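Local coordinates for TOG array regulator of axonemal microtubules protein 1 (Mus musculus, PDB 5DN7) that takes part in ciliogenesis, interacting with microtubules and promoting their polymerization through HEAT-repeat TOG domains, of which this chain is the second, at residues E26-L31 against I68-N73; E46-L51 against L90-I95; L146-L151 against P181-D186; I165-L170 against T249-T254; P189-S194 against K223-V228. All coordinates share one frame; numbering follows the deposited sequence.

Contact 1 of 5, residues E26-L31 against I68-N73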
# COMPACT_ATOMS: atom_id res chain seq x y z
N GLU A 26 -3.98 -8.46 31.35
CA GLU A 26 -5.42 -8.24 31.28
C GLU A 26 -5.87 -7.62 29.99
O GLU A 26 -6.82 -8.05 29.42
CB GLU A 26 -5.98 -7.44 32.46
CG GLU A 26 -5.39 -6.06 32.65
CD GLU A 26 -6.19 -4.94 32.03
OE1 GLU A 26 -5.67 -3.82 31.99
OE2 GLU A 26 -7.32 -5.16 31.57
N LEU A 27 -5.17 -6.60 29.52
CA LEU A 27 -5.45 -6.07 28.20
C LEU A 27 -5.23 -7.10 27.10
O LEU A 27 -5.99 -7.17 26.15
CB LEU A 27 -4.60 -4.83 27.95
CG LEU A 27 -4.84 -4.09 26.64
CD1 LEU A 27 -6.32 -3.87 26.42
CD2 LEU A 27 -4.09 -2.77 26.67
N HIS A 28 -4.17 -7.90 27.24
CA HIS A 28 -3.88 -8.93 26.26
C HIS A 28 -5.02 -9.90 26.17
O HIS A 28 -5.48 -10.25 25.06
CB HIS A 28 -2.60 -9.66 26.63
CG HIS A 28 -2.07 -10.56 25.53
ND1 HIS A 28 -1.35 -11.67 25.79
CD2 HIS A 28 -2.20 -10.48 24.15
CE1 HIS A 28 -1.02 -12.26 24.62
NE2 HIS A 28 -1.54 -11.54 23.62
N ALA A 29 -5.49 -10.34 27.33
CA ALA A 29 -6.63 -11.25 27.41
C ALA A 29 -7.86 -10.63 26.76
O ALA A 29 -8.55 -11.29 26.00
CB ALA A 29 -6.92 -11.62 28.86
N ARG A 30 -8.13 -9.36 27.05
CA ARG A 30 -9.26 -8.70 26.37
C ARG A 30 -9.08 -8.55 24.85
O ARG A 30 -10.06 -8.45 24.12
CB ARG A 30 -9.52 -7.32 26.98
CG ARG A 30 -10.34 -7.37 28.25
CD ARG A 30 -10.06 -6.16 29.11
NE ARG A 30 -10.26 -4.91 28.38
CZ ARG A 30 -9.67 -3.77 28.71
NH1 ARG A 30 -8.85 -3.74 29.75
NH2 ARG A 30 -9.90 -2.67 28.01
N LEU A 31 -7.83 -8.53 24.39
CA LEU A 31 -7.55 -8.40 22.97
C LEU A 31 -7.71 -9.73 22.26
O LEU A 31 -8.16 -9.78 21.12
CB LEU A 31 -6.13 -7.86 22.74
CG LEU A 31 -5.83 -6.41 23.13
CD1 LEU A 31 -4.32 -6.20 23.31
CD2 LEU A 31 -6.40 -5.42 22.12
N ILE A 68 3.78 -7.53 16.65
CA ILE A 68 3.36 -7.37 15.27
C ILE A 68 2.52 -8.59 14.85
O ILE A 68 1.53 -8.44 14.14
CB ILE A 68 4.57 -7.17 14.33
CG1 ILE A 68 5.13 -5.76 14.50
CG2 ILE A 68 4.17 -7.39 12.88
CD1 ILE A 68 6.54 -5.58 14.00
N SER A 69 2.91 -9.77 15.33
CA SER A 69 2.15 -11.00 15.07
C SER A 69 0.70 -10.89 15.60
O SER A 69 -0.28 -11.21 14.91
CB SER A 69 2.89 -12.18 15.69
OG SER A 69 2.29 -13.42 15.37
N LEU A 70 0.59 -10.40 16.83
CA LEU A 70 -0.70 -10.11 17.44
C LEU A 70 -1.55 -9.16 16.58
O LEU A 70 -2.73 -9.44 16.29
CB LEU A 70 -0.50 -9.51 18.82
CG LEU A 70 -1.80 -9.14 19.52
CD1 LEU A 70 -2.60 -10.41 19.77
CD2 LEU A 70 -1.53 -8.41 20.81
N LEU A 71 -0.95 -8.04 16.17
CA LEU A 71 -1.65 -7.10 15.29
C LEU A 71 -2.11 -7.77 14.00
O LEU A 71 -3.21 -7.52 13.52
CB LEU A 71 -0.75 -5.90 14.97
CG LEU A 71 -0.34 -5.08 16.20
CD1 LEU A 71 0.44 -3.84 15.82
CD2 LEU A 71 -1.54 -4.71 17.06
N TYR A 72 -1.28 -8.65 13.46
CA TYR A 72 -1.61 -9.35 12.23
C TYR A 72 -2.83 -10.23 12.45
O TYR A 72 -3.71 -10.32 11.58
CB TYR A 72 -0.42 -10.18 11.75
CG TYR A 72 -0.63 -10.86 10.41
CD1 TYR A 72 -0.62 -10.13 9.23
CD2 TYR A 72 -0.83 -12.24 10.33
CE1 TYR A 72 -0.81 -10.74 8.00
CE2 TYR A 72 -1.01 -12.87 9.11
CZ TYR A 72 -1.01 -12.11 7.94
OH TYR A 72 -1.19 -12.71 6.71
N ASN A 73 -2.92 -10.88 13.58
CA ASN A 73 -4.10 -11.62 13.89
C ASN A 73 -5.34 -10.78 14.10
O ASN A 73 -6.39 -11.15 13.70
CB ASN A 73 -3.85 -12.63 14.99
CG ASN A 73 -2.90 -13.72 14.57
OD1 ASN A 73 -1.99 -14.04 15.29
ND2 ASN A 73 -3.10 -14.28 13.41

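Contact 2 of 5, residues E46-L51 against L90-I95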
# COMPACT_ATOMS: atom_id res chain seq x y z
N GLU A 46 -7.29 1.23 23.95
CA GLU A 46 -6.42 1.20 25.12
C GLU A 46 -4.96 0.93 24.70
O GLU A 46 -4.04 1.66 25.09
CB GLU A 46 -6.90 0.12 26.10
CG GLU A 46 -7.01 0.57 27.55
CD GLU A 46 -7.88 -0.38 28.37
OE1 GLU A 46 -9.11 -0.42 28.15
OE2 GLU A 46 -7.33 -1.11 29.22
N LEU A 47 -4.78 -0.11 23.90
CA LEU A 47 -3.49 -0.46 23.34
C LEU A 47 -2.85 0.73 22.64
O LEU A 47 -1.67 1.02 22.85
CB LEU A 47 -3.63 -1.63 22.37
CG LEU A 47 -2.31 -2.16 21.78
CD1 LEU A 47 -1.29 -2.34 22.89
CD2 LEU A 47 -2.57 -3.48 21.04
N LYS A 48 -3.62 1.42 21.81
CA LYS A 48 -3.11 2.63 21.15
C LYS A 48 -2.58 3.65 22.17
O LYS A 48 -1.49 4.25 22.01
CB LYS A 48 -4.21 3.25 20.29
CG LYS A 48 -3.70 4.21 19.24
CD LYS A 48 -4.84 4.75 18.41
CE LYS A 48 -5.52 5.91 19.11
NZ LYS A 48 -6.41 6.66 18.18
N GLN A 49 -3.36 3.82 23.24
CA GLN A 49 -2.95 4.72 24.31
C GLN A 49 -1.59 4.30 24.86
O GLN A 49 -0.69 5.13 25.00
CB GLN A 49 -3.99 4.76 25.43
CG GLN A 49 -5.39 5.19 24.97
CD GLN A 49 -5.42 6.58 24.36
OE1 GLN A 49 -5.65 7.56 25.07
NE2 GLN A 49 -5.19 6.67 23.05
N LEU A 50 -1.44 3.01 25.16
CA LEU A 50 -0.16 2.51 25.67
C LEU A 50 0.97 2.77 24.69
O LEU A 50 2.09 3.11 25.10
CB LEU A 50 -0.23 1.01 25.95
CG LEU A 50 -1.16 0.59 27.07
CD1 LEU A 50 -1.07 -0.91 27.27
CD2 LEU A 50 -0.83 1.34 28.35
N LEU A 51 0.72 2.63 23.40
CA LEU A 51 1.73 2.87 22.40
C LEU A 51 2.18 4.29 22.37
O LEU A 51 3.28 4.59 22.01
CB LEU A 51 1.25 2.46 21.03
CG LEU A 51 2.06 1.34 20.44
CD1 LEU A 51 2.03 0.22 21.43
CD2 LEU A 51 1.45 0.89 19.14
N LEU A 90 -1.01 -0.14 14.47
CA LEU A 90 0.08 -0.49 13.57
C LEU A 90 0.74 0.75 12.99
O LEU A 90 1.96 0.83 12.91
CB LEU A 90 -0.44 -1.40 12.46
CG LEU A 90 0.59 -1.92 11.45
CD1 LEU A 90 1.68 -2.65 12.19
CD2 LEU A 90 -0.06 -2.81 10.39
N HIS A 91 -0.06 1.73 12.59
CA HIS A 91 0.46 3.00 12.10
C HIS A 91 1.31 3.67 13.17
O HIS A 91 2.42 4.14 12.88
CB HIS A 91 -0.66 3.95 11.69
CG HIS A 91 -0.16 5.28 11.21
ND1 HIS A 91 -0.82 6.47 11.46
CD2 HIS A 91 0.94 5.61 10.49
CE1 HIS A 91 -0.14 7.46 10.91
NE2 HIS A 91 0.93 6.96 10.32
N LEU A 92 0.77 3.73 14.38
CA LEU A 92 1.49 4.37 15.47
C LEU A 92 2.81 3.64 15.74
O LEU A 92 3.86 4.25 15.92
CB LEU A 92 0.63 4.43 16.73
CG LEU A 92 1.30 5.03 17.97
CD1 LEU A 92 1.88 6.40 17.64
CD2 LEU A 92 0.27 5.16 19.08
N LEU A 93 2.75 2.31 15.75
CA LEU A 93 3.94 1.49 15.96
C LEU A 93 5.00 1.83 14.92
O LEU A 93 6.15 2.07 15.26
CB LEU A 93 3.60 0.00 15.92
CG LEU A 93 4.80 -0.97 15.93
CD1 LEU A 93 5.61 -0.89 17.23
CD2 LEU A 93 4.37 -2.40 15.64
N VAL A 94 4.58 1.84 13.66
CA VAL A 94 5.47 2.20 12.56
C VAL A 94 6.09 3.56 12.83
O VAL A 94 7.30 3.75 12.65
CB VAL A 94 4.71 2.26 11.22
CG1 VAL A 94 5.53 3.00 10.18
CG2 VAL A 94 4.38 0.85 10.74
N ILE A 95 5.29 4.52 13.25
CA ILE A 95 5.79 5.81 13.62
C ILE A 95 6.88 5.74 14.70
O ILE A 95 7.93 6.28 14.53
CB ILE A 95 4.69 6.76 14.11
CG1 ILE A 95 3.69 7.09 13.02
CG2 ILE A 95 5.30 8.03 14.64
CD1 ILE A 95 4.30 7.24 11.68

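Contact 3 of 5, residues L146-L151 against P181-D186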
# COMPACT_ATOMS: atom_id res chain seq x y z
N LEU A 146 8.24 -5.05 -3.41
CA LEU A 146 7.60 -5.98 -2.49
C LEU A 146 6.10 -6.01 -2.76
O LEU A 146 5.52 -7.05 -2.98
CB LEU A 146 7.86 -5.60 -1.03
CG LEU A 146 9.34 -5.61 -0.64
CD1 LEU A 146 9.52 -5.38 0.86
CD2 LEU A 146 9.97 -6.93 -1.09
N LEU A 147 5.49 -4.84 -2.80
CA LEU A 147 4.05 -4.71 -2.93
C LEU A 147 3.51 -5.26 -4.24
O LEU A 147 2.43 -5.83 -4.27
CB LEU A 147 3.68 -3.23 -2.80
CG LEU A 147 2.20 -2.92 -2.72
CD1 LEU A 147 1.54 -3.75 -1.59
CD2 LEU A 147 2.02 -1.43 -2.50
N LEU A 148 4.29 -5.11 -5.30
CA LEU A 148 3.86 -5.46 -6.64
C LEU A 148 3.87 -6.95 -6.85
O LEU A 148 3.17 -7.45 -7.73
CB LEU A 148 4.74 -4.79 -7.71
CG LEU A 148 4.24 -3.39 -8.08
CD1 LEU A 148 5.29 -2.59 -8.87
CD2 LEU A 148 2.99 -3.52 -8.87
N GLU A 149 4.54 -7.72 -6.02
CA GLU A 149 4.36 -9.15 -6.05
C GLU A 149 2.89 -9.54 -5.83
O GLU A 149 2.48 -10.58 -6.24
CB GLU A 149 5.32 -9.85 -5.10
CG GLU A 149 6.72 -10.00 -5.68
CD GLU A 149 7.78 -10.49 -4.71
OE1 GLU A 149 7.63 -11.57 -4.11
OE2 GLU A 149 8.80 -9.81 -4.55
N ASN A 150 2.10 -8.65 -5.24
CA ASN A 150 0.71 -8.96 -4.94
C ASN A 150 -0.22 -8.66 -6.08
O ASN A 150 -1.44 -8.68 -5.91
CB ASN A 150 0.24 -8.22 -3.70
CG ASN A 150 0.94 -8.71 -2.47
OD1 ASN A 150 0.48 -9.66 -1.83
ND2 ASN A 150 2.07 -8.07 -2.12
N LEU A 151 0.33 -8.38 -7.25
CA LEU A 151 -0.49 -8.38 -8.46
C LEU A 151 -0.97 -9.77 -8.85
O LEU A 151 -1.80 -9.91 -9.73
CB LEU A 151 0.28 -7.77 -9.62
CG LEU A 151 0.24 -6.24 -9.68
CD1 LEU A 151 0.83 -5.78 -11.02
CD2 LEU A 151 -1.18 -5.68 -9.47
N PRO A 181 11.56 1.71 -16.04
CA PRO A 181 11.35 0.52 -16.89
C PRO A 181 10.87 -0.69 -16.11
O PRO A 181 9.90 -1.36 -16.49
CB PRO A 181 12.74 0.25 -17.49
CG PRO A 181 13.37 1.60 -17.55
CD PRO A 181 12.86 2.36 -16.33
N LYS A 182 11.54 -0.97 -15.00
CA LYS A 182 11.20 -2.11 -14.19
C LYS A 182 9.75 -1.97 -13.76
O LYS A 182 8.96 -2.89 -13.90
CB LYS A 182 12.13 -2.23 -12.98
CG LYS A 182 11.88 -3.47 -12.13
CD LYS A 182 12.95 -3.65 -11.05
CE LYS A 182 12.78 -2.63 -9.91
NZ LYS A 182 13.80 -2.79 -8.82
N LEU A 183 9.43 -0.78 -13.27
CA LEU A 183 8.11 -0.46 -12.77
C LEU A 183 7.06 -0.72 -13.84
O LEU A 183 6.08 -1.41 -13.60
CB LEU A 183 8.08 0.99 -12.28
CG LEU A 183 7.04 1.39 -11.24
CD1 LEU A 183 6.98 0.38 -10.11
CD2 LEU A 183 7.39 2.78 -10.70
N SER A 184 7.28 -0.20 -15.05
CA SER A 184 6.27 -0.36 -16.08
C SER A 184 6.12 -1.83 -16.53
O SER A 184 5.02 -2.24 -16.91
CB SER A 184 6.59 0.51 -17.29
OG SER A 184 7.84 0.17 -17.83
N PHE A 185 7.20 -2.59 -16.48
CA PHE A 185 7.10 -4.02 -16.80
C PHE A 185 6.35 -4.77 -15.72
O PHE A 185 5.63 -5.71 -16.00
CB PHE A 185 8.48 -4.64 -17.01
CG PHE A 185 9.01 -4.48 -18.41
CD1 PHE A 185 9.26 -3.23 -18.93
CD2 PHE A 185 9.26 -5.59 -19.19
CE1 PHE A 185 9.74 -3.07 -20.22
CE2 PHE A 185 9.75 -5.44 -20.47
CZ PHE A 185 9.98 -4.17 -20.98
N ASP A 186 6.55 -4.36 -14.47
CA ASP A 186 5.85 -4.97 -13.35
C ASP A 186 4.36 -4.59 -13.36
O ASP A 186 3.53 -5.35 -12.86
CB ASP A 186 6.47 -4.54 -12.01
CG ASP A 186 7.79 -5.26 -11.71
OD1 ASP A 186 8.10 -6.29 -12.35
OD2 ASP A 186 8.52 -4.79 -10.79

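Contact 4 of 5, residues I165-L170 against T249-T254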
# COMPACT_ATOMS: atom_id res chain seq x y z
N ILE A 165 -1.59 2.45 -5.11
CA ILE A 165 -0.50 2.80 -4.20
C ILE A 165 0.76 3.10 -5.02
O ILE A 165 1.55 3.99 -4.66
CB ILE A 165 -0.25 1.67 -3.17
CG1 ILE A 165 -1.41 1.63 -2.16
CG2 ILE A 165 1.05 1.86 -2.41
CD1 ILE A 165 -1.44 0.31 -1.32
N CYS A 166 0.95 2.37 -6.12
CA CYS A 166 2.01 2.73 -7.06
C CYS A 166 1.81 4.16 -7.61
O CYS A 166 2.77 4.97 -7.63
CB CYS A 166 2.08 1.72 -8.21
SG CYS A 166 2.70 0.10 -7.68
N ILE A 167 0.58 4.49 -8.03
CA ILE A 167 0.29 5.84 -8.53
C ILE A 167 0.63 6.90 -7.49
O ILE A 167 1.28 7.92 -7.77
CB ILE A 167 -1.18 6.00 -8.93
CG1 ILE A 167 -1.54 5.07 -10.08
CG2 ILE A 167 -1.50 7.49 -9.29
CD1 ILE A 167 -3.04 4.94 -10.30
N CYS A 168 0.17 6.64 -6.28
CA CYS A 168 0.42 7.53 -5.17
C CYS A 168 1.93 7.78 -4.97
O CYS A 168 2.40 8.93 -4.83
CB CYS A 168 -0.23 6.92 -3.92
SG CYS A 168 0.04 7.84 -2.41
N SER A 169 2.68 6.68 -4.98
CA SER A 169 4.13 6.70 -4.88
C SER A 169 4.78 7.57 -5.96
O SER A 169 5.64 8.41 -5.67
CB SER A 169 4.66 5.25 -4.97
OG SER A 169 5.93 5.13 -4.37
N LEU A 170 4.36 7.39 -7.21
CA LEU A 170 4.97 8.08 -8.33
C LEU A 170 4.59 9.56 -8.33
O LEU A 170 5.28 10.37 -8.93
CB LEU A 170 4.56 7.44 -9.65
CG LEU A 170 5.14 6.07 -9.99
CD1 LEU A 170 4.16 5.30 -10.89
CD2 LEU A 170 6.50 6.27 -10.68
N THR A 249 -3.57 14.69 -19.22
CA THR A 249 -4.05 15.05 -17.89
C THR A 249 -3.69 13.92 -16.95
O THR A 249 -3.72 12.76 -17.32
CB THR A 249 -5.58 15.35 -17.87
OG1 THR A 249 -6.01 15.60 -16.52
CG2 THR A 249 -6.38 14.19 -18.46
N LEU A 250 -3.33 14.26 -15.73
CA LEU A 250 -2.79 13.27 -14.82
C LEU A 250 -3.69 13.13 -13.60
O LEU A 250 -4.39 14.08 -13.26
CB LEU A 250 -1.37 13.67 -14.39
CG LEU A 250 -0.31 13.66 -15.49
CD1 LEU A 250 0.89 14.43 -15.01
CD2 LEU A 250 0.06 12.22 -15.85
N PRO A 251 -3.65 11.96 -12.93
CA PRO A 251 -4.36 11.86 -11.66
C PRO A 251 -3.65 12.73 -10.62
O PRO A 251 -2.57 13.23 -10.91
CB PRO A 251 -4.23 10.37 -11.31
CG PRO A 251 -2.89 10.01 -11.88
CD PRO A 251 -2.84 10.76 -13.20
N ARG A 252 -4.25 12.92 -9.45
CA ARG A 252 -3.66 13.74 -8.40
C ARG A 252 -3.93 13.06 -7.10
O ARG A 252 -4.73 12.11 -7.05
CB ARG A 252 -4.25 15.16 -8.38
CG ARG A 252 -5.76 15.19 -8.07
CD ARG A 252 -6.30 16.62 -7.98
NE ARG A 252 -5.64 17.39 -6.92
CZ ARG A 252 -5.99 17.37 -5.65
NH1 ARG A 252 -7.01 16.62 -5.26
NH2 ARG A 252 -5.33 18.10 -4.76
N LEU A 253 -3.30 13.56 -6.04
CA LEU A 253 -3.49 13.02 -4.71
C LEU A 253 -4.33 13.94 -3.85
O LEU A 253 -4.11 15.14 -3.83
CB LEU A 253 -2.14 12.82 -4.01
CG LEU A 253 -1.21 11.74 -4.54
CD1 LEU A 253 -0.00 11.68 -3.64
CD2 LEU A 253 -1.93 10.40 -4.58
N THR A 254 -5.29 13.37 -3.13
CA THR A 254 -5.99 14.14 -2.11
C THR A 254 -5.06 14.35 -0.92
O THR A 254 -3.98 13.78 -0.86
CB THR A 254 -7.24 13.44 -1.62
OG1 THR A 254 -6.87 12.35 -0.77
CG2 THR A 254 -8.06 12.93 -2.79

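Contact 5 of 5, residues P189-S194 against K223-V228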
# COMPACT_ATOMS: atom_id res chain seq x y z
N PRO A 189 1.06 -6.10 -16.51
CA PRO A 189 0.02 -7.13 -16.46
C PRO A 189 -1.34 -6.62 -15.99
O PRO A 189 -2.37 -7.21 -16.30
CB PRO A 189 0.58 -8.15 -15.47
CG PRO A 189 2.05 -7.97 -15.55
CD PRO A 189 2.27 -6.52 -15.77
N ALA A 190 -1.34 -5.52 -15.24
CA ALA A 190 -2.61 -4.98 -14.77
C ALA A 190 -3.40 -4.37 -15.94
O ALA A 190 -4.62 -4.22 -15.88
CB ALA A 190 -2.36 -3.95 -13.68
N LEU A 191 -2.69 -4.02 -17.01
CA LEU A 191 -3.32 -3.49 -18.21
C LEU A 191 -4.24 -4.53 -18.86
O LEU A 191 -5.17 -4.16 -19.56
CB LEU A 191 -2.28 -3.03 -19.23
CG LEU A 191 -1.46 -1.75 -18.91
CD1 LEU A 191 -0.40 -1.52 -19.93
CD2 LEU A 191 -2.40 -0.58 -18.87
N VAL A 192 -3.97 -5.81 -18.63
CA VAL A 192 -4.80 -6.86 -19.22
C VAL A 192 -5.55 -7.66 -18.16
O VAL A 192 -5.92 -8.80 -18.40
CB VAL A 192 -3.98 -7.85 -20.07
CG1 VAL A 192 -3.52 -7.21 -21.34
CG2 VAL A 192 -2.77 -8.38 -19.29
N ASP A 193 -5.76 -7.08 -16.99
CA ASP A 193 -6.45 -7.77 -15.92
C ASP A 193 -7.89 -8.05 -16.36
O ASP A 193 -8.44 -7.33 -17.20
CB ASP A 193 -6.41 -6.94 -14.63
CG ASP A 193 -6.73 -7.75 -13.39
OD1 ASP A 193 -7.93 -7.96 -13.08
OD2 ASP A 193 -5.78 -8.15 -12.68
N SER A 194 -8.50 -9.11 -15.80
CA SER A 194 -9.88 -9.46 -16.12
C SER A 194 -10.85 -8.40 -15.62
O SER A 194 -11.95 -8.26 -16.14
CB SER A 194 -10.24 -10.82 -15.50
OG SER A 194 -10.23 -10.74 -14.08
N LYS A 223 7.12 -1.08 -25.18
CA LYS A 223 7.70 -2.38 -25.01
C LYS A 223 7.03 -3.13 -23.86
O LYS A 223 6.76 -4.28 -23.98
CB LYS A 223 9.19 -2.28 -24.77
CG LYS A 223 9.92 -1.56 -25.88
CD LYS A 223 11.39 -1.89 -25.96
CE LYS A 223 12.25 -0.67 -25.83
NZ LYS A 223 13.30 -0.91 -24.81
N ALA A 224 6.78 -2.44 -22.76
CA ALA A 224 6.04 -3.02 -21.65
C ALA A 224 4.67 -3.54 -22.11
O ALA A 224 4.29 -4.66 -21.76
CB ALA A 224 5.86 -2.00 -20.53
N VAL A 225 3.95 -2.74 -22.89
CA VAL A 225 2.67 -3.19 -23.43
C VAL A 225 2.88 -4.42 -24.33
O VAL A 225 2.05 -5.33 -24.37
CB VAL A 225 1.95 -2.07 -24.23
CG1 VAL A 225 0.68 -2.61 -24.91
CG2 VAL A 225 1.63 -0.85 -23.33
N ASP A 226 4.01 -4.46 -25.03
CA ASP A 226 4.27 -5.59 -25.91
C ASP A 226 4.40 -6.88 -25.11
O ASP A 226 3.98 -7.93 -25.58
CB ASP A 226 5.52 -5.39 -26.75
CG ASP A 226 5.26 -4.55 -27.97
OD1 ASP A 226 4.09 -4.50 -28.41
OD2 ASP A 226 6.22 -3.94 -28.49
N THR A 227 4.99 -6.81 -23.92
CA THR A 227 5.12 -8.02 -23.10
C THR A 227 3.78 -8.63 -22.61
O THR A 227 3.76 -9.75 -22.08
CB THR A 227 6.01 -7.78 -21.86
OG1 THR A 227 5.30 -7.01 -20.88
CG2 THR A 227 7.28 -7.08 -22.25
N VAL A 228 2.66 -7.93 -22.77
CA VAL A 228 1.41 -8.49 -22.28
C VAL A 228 0.31 -8.57 -23.33
O VAL A 228 -0.76 -9.05 -23.02
CB VAL A 228 0.85 -7.70 -21.07
CG1 VAL A 228 1.86 -7.66 -19.93
CG2 VAL A 228 0.40 -6.32 -21.48

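Contact 1 of 5, residues E26-L31 against I68-N73
Leu70 is the residue of segment 68-73 that meets segment 26-31, its two methyls set against His28 and Leu31. CD2 is the busier branch, 4.0 Å from His28 CD2 and 4.3 Å from Leu31 CD1, while Leu70 CD1 comes within 4.2 Å of His28 NE2. Leu70 approaches the imidazole obliquely. With CG anti to the backbone N (chi1 -169°), the end of His28 comes nearer than the direction of its CB alone would bring it. These helices belong to successive HEAT repeats, as predicted, of the second TOG domain, and their backbones stay well apart, with Leu31 CA 9.0 Å from Leu70 CA. Leu31 and Leu70 form the buried part, whereas His28 is partly exposed; Ile23 also touches both His28 and Leu70. Away from the contact, exposed Glu26 forms a salt bridge with Arg30, whose NH1 lies 2.8 Å from the syn lone pair of Glu26 OE2 in a bent bond (136°), while Leu27 CD1 lies over the centre of the guanidinium face.

Contact 2 of 5, residues E46-L51 against L90-I95
Leu92 points at helix 40-52 and lays its CD2 methyl between the backbone of Lys48 and the side chain of Leu51. The two helices run almost parallel, 10° between their N-to-C directions and 9.8 Å at the closest approach of the short axes, as suits equivalent helices of successive HEAT repeats, here predicted repeats of a TOG solenoid. Leu92 has CG anti to the backbone N (chi1 177°), and from there CD2 arrives 3.5 Å from Leu51 CB, tighter than ordinary van der Waals contact between carbons. The same methyl abuts the carbonyl of Lys48, with Leu92 CD2 3.5 Å from Lys48 O. Against the Lys48 side chain it crosses at about a right angle: CG of the lysine, 4.1 Å from Leu92 CD2, does the touching, and the chain then bends at chi3 (82°). Leu51 sends its other end past Leu92 to the next residue, meeting Leu93 at a slant. Phe67 of helix 61-74 touches both Leu51 and Leu93, so the buried end of the contact is shared with a third helix, whereas Lys48 and Leu92 are partly exposed. Where Leu51 reaches Leu93, its CD2 rests 4.0 Å from Leu93 CB and almost equally near the backbone, 3.9 Å from Leu93 N.

Contact 3 of 5, residues L146-L151 against P181-D186
Leu148 and Asp186 bury the most surface here, 60 and 53 Å² respectively, and their CA atoms form the nearest backbone pair, 7.0 Å apart. One methyl of Leu148 does the work: CD1 sits 3.9 Å from Asp186 CB, so the aspartate contributes its methylene to this pairing. The same CD1 packs 3.6 Å from Leu183 CD1, the two leucine side chains crossing at about a right angle. Leu183 comes up from the flank of its helix, with CG anti to the backbone N (chi1 -156°) carrying that methyl toward Leu148. Three residues further on from Leu148, Leu151 adds a smaller patch, its CD1 3.3 Å from Asp186 O. The turn leading there is tied by Asn150, whose ND2 donates to Leu147 O at 3.1 Å from above the carbonyl plane. Asn150 N reaches that oxygen from the same face, giving it two bonds. The contact joins helix 140-148 to helix 180-187, in predicted neighbouring HEAT repeats of the TOG domain. Helix 156-172 lies against both, through Val162 and Cys166 on Leu148 and through Leu170 on Leu183, while helix 196-213 also touches Leu183, through Leu209.

Contact 4 of 5, residues I165-L170 against T249-T254
Cys168 and Leu253 face each other where an extended segment passes a helix, their CA atoms 6.8 Å apart; Ile167 and Pro251 pair more widely, with Ile167 CA 8.2 Å from Pro251 CA. Residues 165-170 are helical throughout, whereas 249-254 is extended and only 252-253 is strand. Along the extended segment, Pro251 and Leu253 point toward the helix and Arg252 between them points away. No hydrogen bond spans the two segments, so the contact is wholly one of packing. Leu253 buries the most, 57 Å², by setting both methyls against Cys168. CD2 lies 3.8 Å from Cys168 CA and 3.9 Å from Cys168 SG, while Leu253 CD1 sits 3.8 Å from Cys168 O. The sulfur turns toward these methyls because it is anti to the backbone N (chi1 177°). An alanine at Leu253 would remove both methyls and is likely to open a gap over Cys168, leaving its thiol less restrained. Beside this pair, Ile167 presents CG2 obliquely to the proline ring, 3.9 Å from Pro251 CG. Strand 252-253 pairs antiparallel with strand 259-260, and Arg252 forms a salt bridge with Glu260. Helix 196-213 touches Pro251 through Val208, and helix 121-138 touches Cys168 through Met128, so this strand near the C-terminus of the modelled chain lies across helix 156-172 of the HEAT solenoid.

Contact 5 of 5, residues P189-S194 against K223-V228
Val228 is the principal bump, burying 87 Å² as it pushes into a hollow between Pro189 and Val192. The hollow belongs to the loop joining helix 180-187 to helix 196-213 within a predicted HEAT repeat of the TOG domain, and Val228 comes at the C-terminal end of segment 223-228. Its two methyls divide the work. CG1, anti to the carbonyl carbon (chi1 -57°), settles beside the start of the loop, 3.8 Å from Pro189 N, with the proline ring a little farther off at 4.3 Å between Pro189 CD and Val228 CG1. CG2 turns toward Val192 instead, with Val228 CG2 4.0 Å from Val192 CG1. Val192 crosses Val228 at a slant, its CG2 approaching Val228 CB. A second, deeper bump lies alongside: buried Leu191 offers CD1 to Val225 CG2 at 4.0 Å, the two side chains crossing at about a right angle. Val241 of helix 237-246 touches both residues of that inner pair, while Val237 touches Val192 and Val225. Pro189 and Val192 are exposed at the outer margin, where Val192 CG1 also rests against a backbone carbonyl, 3.7 Å from Val228 O.

The five contacts fall into two groups along the HEAT solenoid. Contacts 1 and 2 have centres about 12 Å apart and interlock: their segments alternate along the chain, and Leu27 packs on Leu50 and Ile68 on Leu93. Contacts 3, 4 and 5 form the second group. Contact 3 touches contact 4, with centres about 16 Å apart, through Leu147 on Ile165 and Leu183 on Leu170, and touches contact 5, with centres about 12 Å apart, through Phe185 on Ala224 and Thr227. Contact 5 is nested within the chain loop that contact 4 closes. Centres of contacts 1 and 5 are about 41 Å apart, on opposite sides of the chain's centre.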